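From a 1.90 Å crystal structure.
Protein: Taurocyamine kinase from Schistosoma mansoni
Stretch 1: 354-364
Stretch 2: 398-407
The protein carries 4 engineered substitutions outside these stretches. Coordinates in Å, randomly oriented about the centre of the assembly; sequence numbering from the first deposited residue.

Stretch 1 (354-364) EYNKGAPEGVM
Stretch 2 398-407: YDGKRTTHGA

The shortest polar link between the two stretches is a hydrogen bond from Tyr 355 OH to Asp 399 OD1, 2.8 Å long, with the carboxylate oxygen at the ring edge, near its plane. Tyr 355 (chi1 t, chi2 70°) has its CA-to-CB bond sideways, yet the ring carries the hydroxyl across the gap. Asp 399 (chi1 t, chi2 -7°) likewise starts sideways and brings its end nearer.

Arg 402 is the second anchor and has the largest covered area of the contact. Its CA-to-CB bond points toward stretch 1, with chi1 m, chi2 -142° between wells, chi3 t and chi4 -146°. Arg 402 NH2 donates to Asn 356 OD1 at 3.2 Å and to Tyr 355 O at 3.3 Å, both acceptors lying at the edge of the guanidinium, where its N-H bonds point. Asn 356 (chi1 m, chi2 -82°) is the first residue after the helix to leave helical angles, and Tyr 355 O, just before it, takes one of the two bonds. From within stretch 2, Arg 402 NH1 donates to Gly 406 O at 2.9 Å, which ties the side chain to its own loop. Two waters complete the network. Water 1 accepts from Arg 402 NE at 2.5 Å and donates weakly to Tyr 355 O at 3.3 Å; water 2 accepts from Arg 402 NH1 at 2.8 Å and donates to Asn 356 OD1 at 3.0 Å and Met 364 O at 2.8 Å.

Packing begins over one guanidinium face, where Ala 359 CB lies 3.4 Å from Arg 402 NH1, a small apolar group against a flat surface that does not need hydrogen bonds. Farther along, Pro 360 CG sits 3.6 Å from His 405 O and Pro 360 CD 4.2 Å from Gly 406 CA. An ideal CB on Gly 406 would lie 2.9 Å from Pro 360 CD, a clash; its phi/psi of 110/8 independently calls for glycine.

The backbones run in the same general direction, with Tyr 355 CA 7.7 Å from Gly 400 CA and Ala 359 CA 6.2 Å from Gly 406 CA. Stretch 1 leaves its helix into type II turns at Asn 356-Ala 359 and Pro 360-Val 363. Stretch 2 makes a type II turn at Tyr 398-Lys 401 and a type I turn at Thr 403-Gly 406, the latter braced by Ala 407 N to Thr 403 OG1 at 2.9 Å. The contact buries 350 Å², both sides summed; its direct hydrogen bonds are those of Arg 402 and of the Tyr 355-Asp 399 pair, and the rest is packing.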

# COMPACT_ATOMS: atom_id res chain seq x y z
N GLU A 354 3.79 -16.88 16.81
CA GLU A 354 4.57 -18.09 17.10
C GLU A 354 5.94 -18.14 16.37
O GLU A 354 6.96 -18.45 16.99
CB GLU A 354 3.76 -19.33 16.76
CG GLU A 354 2.52 -19.49 17.64
CD GLU A 354 2.87 -19.57 19.13
OE1 GLU A 354 3.80 -20.33 19.48
OE2 GLU A 354 2.25 -18.83 19.94
N TYR A 355 5.95 -17.83 15.08
CA TYR A 355 7.17 -17.93 14.27
C TYR A 355 8.24 -16.93 14.72
O TYR A 355 9.42 -17.15 14.50
CB TYR A 355 6.87 -17.73 12.79
CG TYR A 355 7.86 -18.36 11.84
CD1 TYR A 355 7.95 -19.75 11.72
CD2 TYR A 355 8.69 -17.58 11.05
CE1 TYR A 355 8.84 -20.33 10.87
CE2 TYR A 355 9.59 -18.16 10.17
CZ TYR A 355 9.66 -19.54 10.09
OH TYR A 355 10.53 -20.15 9.23
N ASN A 356 7.82 -15.85 15.38
CA ASN A 356 8.75 -14.77 15.72
C ASN A 356 9.02 -14.65 17.21
O ASN A 356 9.59 -13.67 17.67
CB ASN A 356 8.24 -13.44 15.17
CG ASN A 356 8.21 -13.41 13.64
OD1 ASN A 356 9.23 -13.16 12.99
ND2 ASN A 356 7.06 -13.71 13.06
N LYS A 357 8.61 -15.67 17.96
CA LYS A 357 8.91 -15.75 19.38
C LYS A 357 10.43 -15.69 19.54
O LYS A 357 11.15 -16.43 18.88
CB LYS A 357 8.37 -17.06 19.98
CG LYS A 357 7.43 -16.91 21.15
CD LYS A 357 7.25 -18.24 21.91
CE LYS A 357 8.35 -18.40 22.98
NZ LYS A 357 8.22 -19.63 23.85
N GLY A 358 10.94 -14.79 20.36
CA GLY A 358 12.36 -14.79 20.62
C GLY A 358 13.18 -13.91 19.71
O GLY A 358 14.38 -13.70 19.98
N ALA A 359 12.56 -13.36 18.67
CA ALA A 359 13.31 -12.59 17.67
C ALA A 359 13.65 -11.19 18.19
O ALA A 359 12.95 -10.65 19.05
CB ALA A 359 12.52 -12.51 16.37
N PRO A 360 14.74 -10.59 17.68
CA PRO A 360 15.16 -9.28 18.19
C PRO A 360 14.09 -8.20 18.02
O PRO A 360 13.39 -8.17 17.00
CB PRO A 360 16.39 -8.96 17.34
CG PRO A 360 16.89 -10.29 16.87
CD PRO A 360 15.65 -11.10 16.64
N GLU A 361 13.96 -7.33 19.01
CA GLU A 361 12.99 -6.24 18.98
C GLU A 361 13.37 -5.22 17.90
O GLU A 361 14.54 -4.90 17.74
CB GLU A 361 12.89 -5.55 20.35
CG GLU A 361 14.20 -5.52 21.14
CD GLU A 361 14.56 -6.87 21.75
OE1 GLU A 361 13.66 -7.52 22.33
OE2 GLU A 361 15.73 -7.29 21.62
N GLY A 362 12.37 -4.73 17.17
CA GLY A 362 12.63 -3.82 16.07
C GLY A 362 12.99 -4.53 14.77
O GLY A 362 12.93 -3.93 13.69
N VAL A 363 13.38 -5.79 14.84
CA VAL A 363 13.67 -6.52 13.61
C VAL A 363 12.34 -6.94 12.99
O VAL A 363 11.40 -7.30 13.70
CB VAL A 363 14.58 -7.73 13.86
CG1 VAL A 363 14.68 -8.60 12.63
CG2 VAL A 363 15.97 -7.23 14.27
N MET A 364 12.24 -6.84 11.67
CA MET A 364 11.00 -7.15 10.96
C MET A 364 10.48 -8.56 11.27
O MET A 364 11.23 -9.53 11.16
CB MET A 364 11.22 -7.01 9.46
CG MET A 364 9.98 -7.20 8.60
SD MET A 364 10.45 -7.41 6.86
CE MET A 364 8.85 -7.82 6.15
N TYR A 398 16.18 -25.53 6.78
CA TYR A 398 16.34 -24.13 7.22
C TYR A 398 15.12 -23.52 7.91
O TYR A 398 15.21 -22.42 8.46
CB TYR A 398 16.71 -23.26 6.02
CG TYR A 398 18.15 -23.41 5.58
CD1 TYR A 398 19.16 -23.56 6.52
CD2 TYR A 398 18.49 -23.41 4.23
CE1 TYR A 398 20.48 -23.69 6.13
CE2 TYR A 398 19.81 -23.53 3.83
CZ TYR A 398 20.80 -23.68 4.78
OH TYR A 398 22.12 -23.82 4.39
N ASP A 399 13.98 -24.19 7.87
CA ASP A 399 12.80 -23.73 8.59
C ASP A 399 13.12 -23.54 10.08
O ASP A 399 13.59 -24.45 10.74
CB ASP A 399 11.64 -24.72 8.42
CG ASP A 399 10.28 -24.07 8.59
OD1 ASP A 399 10.19 -22.88 8.96
OD2 ASP A 399 9.27 -24.77 8.35
N GLY A 400 12.91 -22.35 10.62
CA GLY A 400 13.19 -22.17 12.03
C GLY A 400 14.65 -21.90 12.36
O GLY A 400 15.03 -21.82 13.54
N LYS A 401 15.48 -21.74 11.34
CA LYS A 401 16.86 -21.32 11.56
C LYS A 401 16.97 -19.80 11.46
O LYS A 401 16.30 -19.17 10.62
CB LYS A 401 17.80 -22.01 10.56
CG LYS A 401 19.27 -21.64 10.77
CD LYS A 401 20.18 -22.85 10.70
CE LYS A 401 21.22 -22.83 11.83
NZ LYS A 401 21.78 -21.47 12.06
N ARG A 402 17.79 -19.20 12.31
CA ARG A 402 18.07 -17.76 12.24
C ARG A 402 19.56 -17.52 12.22
O ARG A 402 20.33 -18.32 12.78
CB ARG A 402 17.45 -17.01 13.42
CG ARG A 402 15.93 -17.13 13.53
CD ARG A 402 15.28 -15.80 13.98
NE ARG A 402 13.83 -15.88 13.86
CZ ARG A 402 13.04 -14.86 13.54
NH1 ARG A 402 13.56 -13.65 13.31
NH2 ARG A 402 11.72 -15.06 13.46
N THR A 403 19.98 -16.42 11.59
CA THR A 403 21.35 -15.97 11.77
C THR A 403 21.53 -15.46 13.18
O THR A 403 20.56 -15.32 13.94
CB THR A 403 21.73 -14.85 10.78
OG1 THR A 403 20.90 -13.71 11.02
CG2 THR A 403 21.55 -15.32 9.37
N THR A 404 22.77 -15.14 13.53
CA THR A 404 23.10 -14.73 14.89
C THR A 404 22.28 -13.51 15.27
O THR A 404 21.91 -13.33 16.43
CB THR A 404 24.62 -14.44 15.04
OG1 THR A 404 25.37 -15.59 14.64
CG2 THR A 404 24.95 -14.12 16.48
N HIS A 405 21.95 -12.69 14.27
CA HIS A 405 21.27 -11.44 14.56
C HIS A 405 19.82 -11.41 14.07
O HIS A 405 19.17 -10.37 14.10
CB HIS A 405 22.09 -10.31 13.98
CG HIS A 405 23.52 -10.38 14.39
ND1 HIS A 405 24.56 -10.43 13.49
CD2 HIS A 405 24.09 -10.48 15.62
CE1 HIS A 405 25.71 -10.52 14.14
NE2 HIS A 405 25.45 -10.55 15.44
N GLY A 406 19.31 -12.57 13.66
CA GLY A 406 17.87 -12.72 13.52
C GLY A 406 17.28 -12.86 12.13
O GLY A 406 16.05 -12.87 11.97
N ALA A 407 18.13 -12.99 11.11
CA ALA A 407 17.64 -13.13 9.76
C ALA A 407 17.20 -14.58 9.46
O ALA A 407 17.79 -15.56 9.95
CB ALA A 407 18.72 -12.69 8.77
O HOH W 1 12.66 -17.97 14.44
O HOH W 2 11.79 -11.53 12.98